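Local atomic coordinates of thymidylate synthase 1 (Bacillus subtilis, PDB entry 1BKP), a protein that catalyses the reductive methylation of dUMP to dTMP, with 5,10-methylenetetrahydrofolate serving as both methyl donor and reductant. Residues A[220-224]-A[225-229]; A[9-12]-A[13-17]; A[55-59]-A[60-64]; A[101-104]-A[105-108]. All coordinates share one frame; numbering follows the deposited sequence. Where two conformers were deposited one is given.

Contact 1 (A[220-224]-A[225-229]); sequences CHVYT and RHIDN
Tyr-223 with His-226, and Thr-224 with Ile-227, are joined by two successive i to i+3 backbone bonds, which define the turn from the end of strand 209-223 toward helix 227-235. His-226 N gives its hydrogen to Tyr-223 O at 2.8 Å, and Ile-227 N does the same to Thr-224 O at 3.1 Å. A water also donates to Thr-224 O while accepting from Asp-228 N. Among the side chains, Tyr-223 CB sits over one face of the His-226 imidazole, 4.2 Å from its centroid and 26° off the normal, a CH-pi contact; the two rings themselves meet obliquely. A second water, in the imidazole plane, lies 2.7 Å from His-226 ND1 and accepts from Tyr-223 N, while NE2 bonds to Glu-275 O, so the ring is fixed at both nitrogens. Ile-227 has CG1 anti to its carbonyl carbon (chi1 -72°), which brings CG1 to 4.1 Å from Val-222 CG2, the side chains crossing at about a right angle. With an alanine here, Val-222 CG2 would probably lose this apolar partner. The strand end belongs to the predicted dUMP site shared across the dimer: His-221, Val-222 and Tyr-223 probably contribute to it, and Arg-140 of the second subunit packs on His-221 and Tyr-223.

Contact 2 (A[9-12]-A[13-17]); sequences SIIK and DIINN
Ile-10 and Ile-14 meet one helical turn apart, as do Ile-11 and Ile-15, and the two pairs are built alike. In each, the earlier residue presents CG2: in Ile-10 chi1 of -63° sets CG1 beside the backbone N, and this leaves CG2 opposite that N, directed toward the next turn. The later residue keeps CG1 beside its N and extends the chain, sending CD1 back to meet that methyl at an oblique angle. The separations match: Ile-10 CG2 lies 3.9 Å from Ile-14 CD1, and Ile-11 CG2 lies 3.9 Å from Ile-15 CD1. These are i to i+4 contacts in the C-terminal part of helix 3-17, whose backbone is held by bonds of the same spacing, such as Ile-15 N to Ile-11 O at 2.9 Å. The helix is amphipathic: Ile-10 and Ile-14 pack on Cys-220 of strand 209-223, and Ile-11 and Ile-15 on Met-234 of helix 227-235, while Ser-9, Lys-12 and Asn-16 are exposed. On that exposed side Lys-12 bends at its second torsion (chi2 82°), and its aliphatic chain passes the amide of Asn-16, with Lys-12 CG 3.6 Å from Asn-16 ND2; this approach is van der Waals in kind. Asp-13 and Asn-17 supply the directional link. Asn-17 ND2 donates to Asp-13 OD1 at 2.7 Å with an N-H...O angle of 156°, and the acceptor lies in the amide plane. The other carboxylate oxygen, Asp-13 OD2, makes a salt bridge to Lys-45 of strand 39-49, so each oxygen of the group has a partner of its own.

Contact 3 (A[55-59]-A[60-64]); sequences PILTT and KKVAW
Ile-56 and Leu-57 close on Val-62 inside the buried connection between strand 39-49 and helix 64-75, where the chain doubles back: the paths of residues 56-59 and 60-64 run 155° apart. The return limb ends in an inverse gamma turn centred on Ala-63, the N-cap residue of the helix, with Trp-64 N bonded to Val-62 O at 2.7 Å. Val-62 packs against both Ile-56 and Leu-57. Its CB is 4.1 Å from Ile-56 CG1, and its CG2 reaches Leu-57 CB at 4.1 Å. Ile-56 extends CG1 opposite its backbone N (chi1 -167°), which takes the chain across to Val-62 and leaves Ile-56 CD1 4.4 Å from Trp-64 CB. Nearer the bend, the methylenes of Lys-60 run past Leu-57, with CE 4.2 Å from Leu-57 CD1, while Lys-60 NZ bonds to Ala-185 O. The limbs make no direct hydrogen bond to each other; Tyr-266 OH instead bonds both Leu-57 O and Val-62 N, and Arg-236 NH2 bonds Thr-59 O. Apolar side chains thus pack limb on limb, while several backbone polar groups, Leu-57 O, Thr-59 O and Val-62 N among them, are bonded by side chains from elsewhere in the chain.

Contact 4 (A[101-104]-A[105-108]); sequences GTIG and HAYG
This is a local, buried turn contact, carried by Ile-103 against Ala-106 and Tyr-107, in the loop between helices 82-86 and 108-112 and close to the catalytic cysteine. Two turns shape it. Thr-102 OG1 accepts from Gly-104 N at 3.0 Å, an ST turn, and an inverse gamma turn centred on His-105 follows, with a weak bond from Ala-106 N to Gly-104 O at 3.0 Å. Gly-104 is shared by both turns, at phi 78° and psi -153°, where a CB would run into the carbonyl O of Ile-103. Ile-103 places CG1 between its backbone N and carbonyl carbon, a crowded position (chi1 49°), and the extended chain carries CD1 over to the later residues. There Ile-103 CD1 is 3.8 Å from Tyr-107 CD2, with the side chains crossing at about a right angle, and 4.2 Å from Ala-106 CB. At the far end of the ring Tyr-107 OH makes a weak hydrogen bond to Cys-160 N, while Trp-93 meets the ring edge-to-face. His-105 turns elsewhere, stacking on Phe-109 of helix 108-112 and bonding through ND1 to Glu-151. Helix 64-75 also packs here, with Trp-73 touching Ile-103 and Ile-74 touching Tyr-107.

Overall arrangement
Contacts 1 and 2 form one packed unit, their centres 10 Å apart: Cys-220 SG lies 3.6 Å from Ile-14 CD1, and Val-222 CG2 3.9 Å from Ile-14 CG2, so helix 3-17 backs the strand end of the predicted dUMP site. Contact 3 touches neither, its nearest atoms about 7 Å from contact 1 and 8 Å from contact 2. Contact 4 lies on the other side of the chain's centre from contacts 2 and 3, its centre 29 Å from that of contact 1. Contacts 1 and 4 probably both border the active site: the side chain of Tyr-107 is about 5 Å from that of Cys-160, and that of Tyr-223 about 4 Å from that of predicted folate-binding Asp-183.

Contact 1 (A[220-224]-A[225-229])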
loop_
_atom_site.group_PDB
_atom_site.type_symbol
_atom_site.label_atom_id
_atom_site.label_comp_id
_atom_site.label_asym_id
_atom_site.label_seq_id
_atom_site.Cartn_x
_atom_site.Cartn_y
_atom_site.Cartn_z
ATOM N N CYS A 220 9.003 9.627 -2.682
ATOM C CA CYS A 220 10.423 9.360 -2.594
ATOM C C CYS A 220 11.175 10.703 -2.653
ATOM O O CYS A 220 11.245 11.280 -3.720
ATOM C CB CYS A 220 10.745 8.594 -3.835
ATOM S SG CYS A 220 12.036 7.479 -3.685
ATOM N N HIS A 221 11.771 11.167 -1.563
ATOM C CA HIS A 221 12.453 12.498 -1.602
ATOM C C HIS A 221 13.836 12.575 -1.067
ATOM O O HIS A 221 14.236 11.708 -0.299
ATOM C CB HIS A 221 11.589 13.524 -0.892
ATOM C CG HIS A 221 11.205 13.130 0.517
ATOM N ND1 HIS A 221 11.979 13.416 1.608
ATOM C CD2 HIS A 221 10.097 12.521 1.009
ATOM C CE1 HIS A 221 11.380 13.027 2.720
ATOM N NE2 HIS A 221 10.227 12.473 2.384
ATOM N N VAL A 222 14.614 13.552 -1.588
ATOM C CA VAL A 222 15.946 13.779 -1.047
ATOM C C VAL A 222 16.127 15.282 -0.848
ATOM O O VAL A 222 15.651 16.103 -1.663
ATOM C CB VAL A 222 17.116 13.216 -1.866
ATOM C CG1 VAL A 222 16.990 11.793 -2.207
ATOM C CG2 VAL A 222 17.400 13.989 -3.039
ATOM N N TYR A 223 16.651 15.665 0.313
ATOM C CA TYR A 223 16.917 17.096 0.597
ATOM C C TYR A 223 18.041 17.555 -0.275
ATOM O O TYR A 223 19.016 16.812 -0.444
ATOM C CB TYR A 223 17.223 17.349 2.046
ATOM C CG TYR A 223 16.010 17.162 2.925
ATOM C CD1 TYR A 223 15.630 15.913 3.361
ATOM C CD2 TYR A 223 15.185 18.262 3.245
ATOM C CE1 TYR A 223 14.436 15.726 4.076
ATOM C CE2 TYR A 223 13.999 18.121 3.973
ATOM C CZ TYR A 223 13.632 16.840 4.371
ATOM O OH TYR A 223 12.412 16.688 4.975
ATOM N N THR A 224 17.918 18.758 -0.864
ATOM C CA THR A 224 18.946 19.214 -1.827
ATOM C C THR A 224 20.365 19.211 -1.307
ATOM O O THR A 224 21.236 18.861 -2.037
ATOM C CB THR A 224 18.634 20.686 -2.386
ATOM O OG1 THR A 224 18.458 21.562 -1.249
ATOM C CG2 THR A 224 17.324 20.629 -3.246
ATOM N N ARG A 225 20.593 19.576 -0.060
ATOM C CA ARG A 225 22.001 19.540 0.438
ATOM C C ARG A 225 22.537 18.165 0.645
ATOM O O ARG A 225 23.704 18.004 1.067
ATOM C CB ARG A 225 22.147 20.315 1.741
ATOM C CG ARG A 225 21.912 21.786 1.554
ATOM C CD ARG A 225 22.030 22.525 2.920
ATOM N NE ARG A 225 21.834 23.957 2.760
ATOM C CZ ARG A 225 21.922 24.856 3.748
ATOM N NH1 ARG A 225 22.213 24.505 5.002
ATOM N NH2 ARG A 225 21.695 26.131 3.463
ATOM N N HIS A 226 21.690 17.136 0.479
ATOM C CA HIS A 226 22.241 15.787 0.640
ATOM C C HIS A 226 22.770 15.263 -0.666
ATOM O O HIS A 226 23.442 14.266 -0.686
ATOM C CB HIS A 226 21.197 14.827 1.230
ATOM C CG HIS A 226 20.874 15.139 2.642
ATOM N ND1 HIS A 226 19.728 14.721 3.257
ATOM C CD2 HIS A 226 21.520 15.931 3.541
ATOM C CE1 HIS A 226 19.657 15.235 4.487
ATOM N NE2 HIS A 226 20.739 15.971 4.687
ATOM N N ILE A 227 22.463 15.978 -1.761
ATOM C CA ILE A 227 22.832 15.539 -3.096
ATOM C C ILE A 227 24.342 15.264 -3.341
ATOM O O ILE A 227 24.711 14.231 -3.923
ATOM C CB ILE A 227 22.203 16.480 -4.124
ATOM C CG1 ILE A 227 20.684 16.224 -4.180
ATOM C CG2 ILE A 227 22.855 16.222 -5.548
ATOM C CD1 ILE A 227 20.017 17.275 -4.901
ATOM N N ASP A 228 25.207 16.212 -2.947
ATOM C CA ASP A 228 26.619 15.959 -3.149
ATOM C C ASP A 228 27.117 14.667 -2.554
ATOM O O ASP A 228 27.865 13.952 -3.219
ATOM C CB ASP A 228 27.544 17.110 -2.701
ATOM C CG ASP A 228 29.065 16.704 -2.840
ATOM O OD1 ASP A 228 29.524 16.393 -3.989
ATOM O OD2 ASP A 228 29.783 16.610 -1.794
ATOM N N ASN A 229 26.739 14.361 -1.306
ATOM C CA ASN A 229 27.190 13.119 -0.649
ATOM C C ASN A 229 26.608 11.911 -1.395
ATOM O O ASN A 229 27.295 10.907 -1.551
ATOM C CB ASN A 229 26.673 12.991 0.783
ATOM C CG ASN A 229 27.527 13.731 1.799
ATOM O OD1 ASN A 229 28.617 14.194 1.511
ATOM N ND2 ASN A 229 26.963 13.936 2.976
HETATM O O HOH W 1 17.561 13.572 2.029
HETATM O O HOH W 2 24.334 19.005 -2.093
#

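Contact 2 (A[9-12]-A[13-17])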
loop_
_atom_site.group_PDB
_atom_site.type_symbol
_atom_site.label_atom_id
_atom_site.label_comp_id
_atom_site.label_asym_id
_atom_site.label_seq_id
_atom_site.Cartn_x
_atom_site.Cartn_y
_atom_site.Cartn_z
ATOM N N SER A 9 20.052 3.363 -8.426
ATOM C CA SER A 9 19.163 3.641 -9.586
ATOM C C SER A 9 18.066 4.600 -9.197
ATOM O O SER A 9 17.787 5.538 -9.948
ATOM C CB SER A 9 18.479 2.377 -10.170
ATOM O OG SER A 9 19.520 1.625 -10.773
ATOM N N ILE A 10 17.446 4.388 -8.042
ATOM C CA ILE A 10 16.406 5.320 -7.579
ATOM C C ILE A 10 16.956 6.691 -7.320
ATOM O O ILE A 10 16.387 7.735 -7.756
ATOM C CB ILE A 10 15.707 4.790 -6.336
ATOM C CG1 ILE A 10 14.985 3.457 -6.750
ATOM C CG2 ILE A 10 14.709 5.831 -5.742
ATOM C CD1 ILE A 10 14.317 2.698 -5.604
ATOM N N ILE A 11 18.110 6.733 -6.678
ATOM C CA ILE A 11 18.686 8.073 -6.352
ATOM C C ILE A 11 18.986 8.860 -7.646
ATOM O O ILE A 11 18.729 10.045 -7.722
ATOM C CB ILE A 11 20.029 7.889 -5.467
ATOM C CG1 ILE A 11 19.715 7.215 -4.098
ATOM C CG2 ILE A 11 20.768 9.271 -5.365
ATOM C CD1 ILE A 11 18.818 8.061 -3.206
ATOM N N LYS A 12 19.562 8.201 -8.653
ATOM C CA LYS A 12 19.893 8.858 -9.924
ATOM C C LYS A 12 18.630 9.385 -10.604
ATOM O O LYS A 12 18.635 10.460 -11.222
ATOM C CB LYS A 12 20.570 7.795 -10.819
ATOM C CG LYS A 12 21.233 8.273 -12.098
ATOM C CD LYS A 12 22.627 8.815 -11.812
ATOM C CE LYS A 12 23.297 9.317 -13.098
ATOM N NZ LYS A 12 24.530 10.133 -12.890
ATOM N N ASP A 13 17.537 8.639 -10.451
ATOM C CA ASP A 13 16.279 9.039 -11.050
ATOM C C ASP A 13 15.737 10.292 -10.389
ATOM O O ASP A 13 15.131 11.192 -11.042
ATOM C CB ASP A 13 15.245 7.897 -10.938
ATOM C CG ASP A 13 13.942 8.260 -11.616
ATOM O OD1 ASP A 13 14.039 8.670 -12.766
ATOM O OD2 ASP A 13 12.835 8.172 -11.069
ATOM N N ILE A 14 15.985 10.394 -9.088
ATOM C CA ILE A 14 15.511 11.536 -8.349
ATOM C C ILE A 14 16.336 12.804 -8.656
ATOM O O ILE A 14 15.764 13.922 -8.938
ATOM C CB ILE A 14 15.533 11.225 -6.784
ATOM C CG1 ILE A 14 14.479 10.164 -6.450
ATOM C CG2 ILE A 14 15.250 12.510 -5.922
ATOM C CD1 ILE A 14 14.579 9.682 -4.925
ATOM N N ILE A 15 17.666 12.611 -8.685
ATOM C CA ILE A 15 18.571 13.710 -8.955
ATOM C C ILE A 15 18.277 14.178 -10.351
ATOM O O ILE A 15 18.189 15.342 -10.547
ATOM C CB ILE A 15 20.050 13.306 -8.915
ATOM C CG1 ILE A 15 20.508 13.122 -7.471
ATOM C CG2 ILE A 15 20.890 14.334 -9.657
ATOM C CD1 ILE A 15 21.860 12.428 -7.410
ATOM N N ASN A 16 18.039 13.299 -11.302
ATOM C CA ASN A 16 17.769 13.745 -12.657
ATOM C C ASN A 16 16.381 14.178 -13.071
ATOM O O ASN A 16 16.228 15.119 -13.828
ATOM C CB ASN A 16 18.263 12.718 -13.691
ATOM C CG ASN A 16 19.724 12.380 -13.522
ATOM O OD1 ASN A 16 20.494 13.179 -12.995
ATOM N ND2 ASN A 16 20.108 11.182 -13.932
ATOM N N ASN A 17 15.368 13.570 -12.501
ATOM C CA ASN A 17 13.997 13.808 -12.915
ATOM C C ASN A 17 13.161 14.240 -11.766
ATOM O O ASN A 17 11.937 14.434 -11.917
ATOM C CB ASN A 17 13.426 12.472 -13.379
ATOM C CG ASN A 17 14.141 11.939 -14.576
ATOM O OD1 ASN A 17 14.336 12.650 -15.547
ATOM N ND2 ASN A 17 14.549 10.697 -14.513
#

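Contact 3 (A[55-59]-A[60-64])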
loop_
_atom_site.group_PDB
_atom_site.type_symbol
_atom_site.label_atom_id
_atom_site.label_comp_id
_atom_site.label_asym_id
_atom_site.label_seq_id
_atom_site.Cartn_x
_atom_site.Cartn_y
_atom_site.Cartn_z
ATOM N N PRO A 55 19.504 -7.329 2.216
ATOM C CA PRO A 55 19.505 -6.043 1.546
ATOM C C PRO A 55 20.140 -4.976 2.458
ATOM O O PRO A 55 19.504 -4.511 3.373
ATOM C CB PRO A 55 17.992 -5.761 1.270
ATOM C CG PRO A 55 17.297 -6.528 2.313
ATOM C CD PRO A 55 18.132 -7.804 2.530
ATOM N N ILE A 56 21.408 -4.638 2.222
ATOM C CA ILE A 56 22.054 -3.637 3.042
ATOM C C ILE A 56 23.053 -2.940 2.171
ATOM O O ILE A 56 23.513 -3.482 1.114
ATOM C CB ILE A 56 22.703 -4.285 4.293
ATOM C CG1 ILE A 56 23.111 -3.225 5.332
ATOM C CG2 ILE A 56 23.902 -5.187 3.927
ATOM C CD1 ILE A 56 23.378 -3.848 6.728
ATOM N N LEU A 57 23.134 -1.621 2.389
ATOM C CA LEU A 57 24.076 -0.848 1.576
ATOM C C LEU A 57 25.523 -1.129 1.963
ATOM O O LEU A 57 25.793 -1.352 3.154
ATOM C CB LEU A 57 23.904 0.653 1.803
ATOM C CG LEU A 57 22.591 1.321 1.325
ATOM C CD1 LEU A 57 22.848 2.867 1.268
ATOM C CD2 LEU A 57 22.169 0.672 -0.073
ATOM N N THR A 58 26.440 -1.085 0.983
ATOM C CA THR A 58 27.858 -1.183 1.346
ATOM C C THR A 58 28.597 0.159 1.043
ATOM O O THR A 58 29.794 0.326 1.358
ATOM C CB THR A 58 28.535 -2.294 0.696
ATOM O OG1 THR A 58 28.592 -2.086 -0.726
ATOM C CG2 THR A 58 27.859 -3.671 1.120
ATOM N N THR A 59 27.908 1.097 0.398
ATOM C CA THR A 59 28.547 2.366 0.079
ATOM C C THR A 59 28.642 3.304 1.295
ATOM O O THR A 59 29.233 4.362 1.217
ATOM C CB THR A 59 27.928 3.102 -1.131
ATOM O OG1 THR A 59 26.585 3.307 -0.806
ATOM C CG2 THR A 59 28.056 2.253 -2.480
ATOM N N LYS A 60 27.945 2.949 2.368
ATOM C CA LYS A 60 28.054 3.655 3.653
ATOM C C LYS A 60 27.575 2.655 4.698
ATOM O O LYS A 60 26.958 1.654 4.353
ATOM C CB LYS A 60 27.185 4.922 3.710
ATOM C CG LYS A 60 25.703 4.679 3.903
ATOM C CD LYS A 60 24.946 5.902 4.290
ATOM C CE LYS A 60 23.399 5.561 4.497
ATOM N NZ LYS A 60 22.503 6.784 4.755
ATOM N N LYS A 61 27.934 2.842 5.970
ATOM C CA LYS A 61 27.510 1.884 6.958
ATOM C C LYS A 61 26.075 2.157 7.402
ATOM O O LYS A 61 25.706 3.285 7.654
ATOM C CB LYS A 61 28.372 2.002 8.204
ATOM C CG LYS A 61 27.960 1.079 9.289
ATOM C CD LYS A 61 28.811 1.430 10.541
ATOM C CE LYS A 61 28.571 0.437 11.674
ATOM N NZ LYS A 61 29.102 -0.912 11.384
ATOM N N VAL A 62 25.250 1.144 7.454
ATOM C CA VAL A 62 23.873 1.372 7.923
ATOM C C VAL A 62 23.897 1.057 9.415
ATOM O O VAL A 62 24.542 0.071 9.831
ATOM C CB VAL A 62 22.899 0.409 7.197
ATOM C CG1 VAL A 62 21.504 0.424 7.868
ATOM C CG2 VAL A 62 22.754 0.876 5.681
ATOM N N ALA A 63 23.024 1.708 10.168
ATOM C CA ALA A 63 23.043 1.506 11.636
ATOM C C ALA A 63 22.228 0.255 11.924
ATOM O O ALA A 63 21.166 0.353 12.459
ATOM C CB ALA A 63 22.392 2.700 12.265
ATOM N N TRP A 64 22.759 -0.911 11.580
ATOM C CA TRP A 64 22.025 -2.133 11.701
ATOM C C TRP A 64 21.515 -2.521 13.060
ATOM O O TRP A 64 20.452 -3.033 13.150
ATOM C CB TRP A 64 22.825 -3.249 11.050
ATOM C CG TRP A 64 24.037 -3.685 11.862
ATOM C CD1 TRP A 64 25.327 -3.151 11.810
ATOM C CD2 TRP A 64 24.075 -4.773 12.781
ATOM N NE1 TRP A 64 26.157 -3.877 12.657
ATOM C CE2 TRP A 64 25.414 -4.878 13.253
ATOM C CE3 TRP A 64 23.101 -5.690 13.271
ATOM C CZ2 TRP A 64 25.783 -5.852 14.171
ATOM C CZ3 TRP A 64 23.474 -6.663 14.178
ATOM C CH2 TRP A 64 24.814 -6.733 14.620
#

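Contact 4 (A[101-104]-A[105-108])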
loop_
_atom_site.group_PDB
_atom_site.type_symbol
_atom_site.label_atom_id
_atom_site.label_comp_id
_atom_site.label_asym_id
_atom_site.label_seq_id
_atom_site.Cartn_x
_atom_site.Cartn_y
_atom_site.Cartn_z
ATOM N N GLY A 101 5.835 10.460 28.436
ATOM C CA GLY A 101 6.932 9.599 28.029
ATOM C C GLY A 101 6.643 8.754 26.751
ATOM O O GLY A 101 7.550 8.102 26.220
ATOM N N THR A 102 5.407 8.813 26.219
ATOM C CA THR A 102 5.044 8.004 25.015
ATOM C C THR A 102 4.939 8.802 23.707
ATOM O O THR A 102 5.064 10.080 23.683
ATOM C CB THR A 102 3.655 7.412 25.158
ATOM O OG1 THR A 102 2.687 8.459 24.980
ATOM C CG2 THR A 102 3.492 6.768 26.509
ATOM N N ILE A 103 4.682 8.057 22.615
ATOM C CA ILE A 103 4.502 8.699 21.301
ATOM C C ILE A 103 3.021 8.680 20.976
ATOM O O ILE A 103 2.645 8.810 19.866
ATOM C CB ILE A 103 5.405 8.079 20.131
ATOM C CG1 ILE A 103 5.274 6.551 20.116
ATOM C CG2 ILE A 103 6.830 8.555 20.353
ATOM C CD1 ILE A 103 5.748 5.837 18.834
ATOM N N GLY A 104 2.161 8.585 22.002
ATOM C CA GLY A 104 0.737 8.556 21.748
ATOM C C GLY A 104 0.318 7.171 21.260
ATOM O O GLY A 104 0.994 6.199 21.445
ATOM N N HIS A 105 -0.738 7.126 20.495
ATOM C CA HIS A 105 -1.285 5.842 20.069
ATOM C C HIS A 105 -0.745 5.405 18.717
ATOM O O HIS A 105 -1.508 5.123 17.859
ATOM C CB HIS A 105 -2.814 6.011 20.031
ATOM C CG HIS A 105 -3.433 6.065 21.384
ATOM N ND1 HIS A 105 -4.783 5.886 21.585
ATOM C CD2 HIS A 105 -2.885 6.227 22.617
ATOM C CE1 HIS A 105 -5.053 5.943 22.884
ATOM N NE2 HIS A 105 -3.913 6.144 23.534
ATOM N N ALA A 106 0.563 5.527 18.520
ATOM C CA ALA A 106 1.243 5.198 17.276
ATOM C C ALA A 106 2.115 3.985 17.407
ATOM O O ALA A 106 2.477 3.489 18.522
ATOM C CB ALA A 106 2.072 6.340 16.920
ATOM N N TYR A 107 2.525 3.505 16.257
ATOM C CA TYR A 107 3.411 2.400 16.134
ATOM C C TYR A 107 3.118 1.205 16.995
ATOM O O TYR A 107 2.138 0.499 16.756
ATOM C CB TYR A 107 4.882 2.888 16.279
ATOM C CG TYR A 107 5.434 3.675 15.111
ATOM C CD1 TYR A 107 6.029 3.015 14.020
ATOM C CD2 TYR A 107 5.424 5.073 15.092
ATOM C CE1 TYR A 107 6.614 3.719 12.944
ATOM C CE2 TYR A 107 6.021 5.768 14.006
ATOM C CZ TYR A 107 6.604 5.083 12.958
ATOM O OH TYR A 107 7.198 5.754 11.895
ATOM N N GLY A 108 4.033 0.903 17.922
ATOM C CA GLY A 108 3.823 -0.215 18.802
ATOM C C GLY A 108 2.474 -0.273 19.469
ATOM O O GLY A 108 1.959 -1.330 19.648
#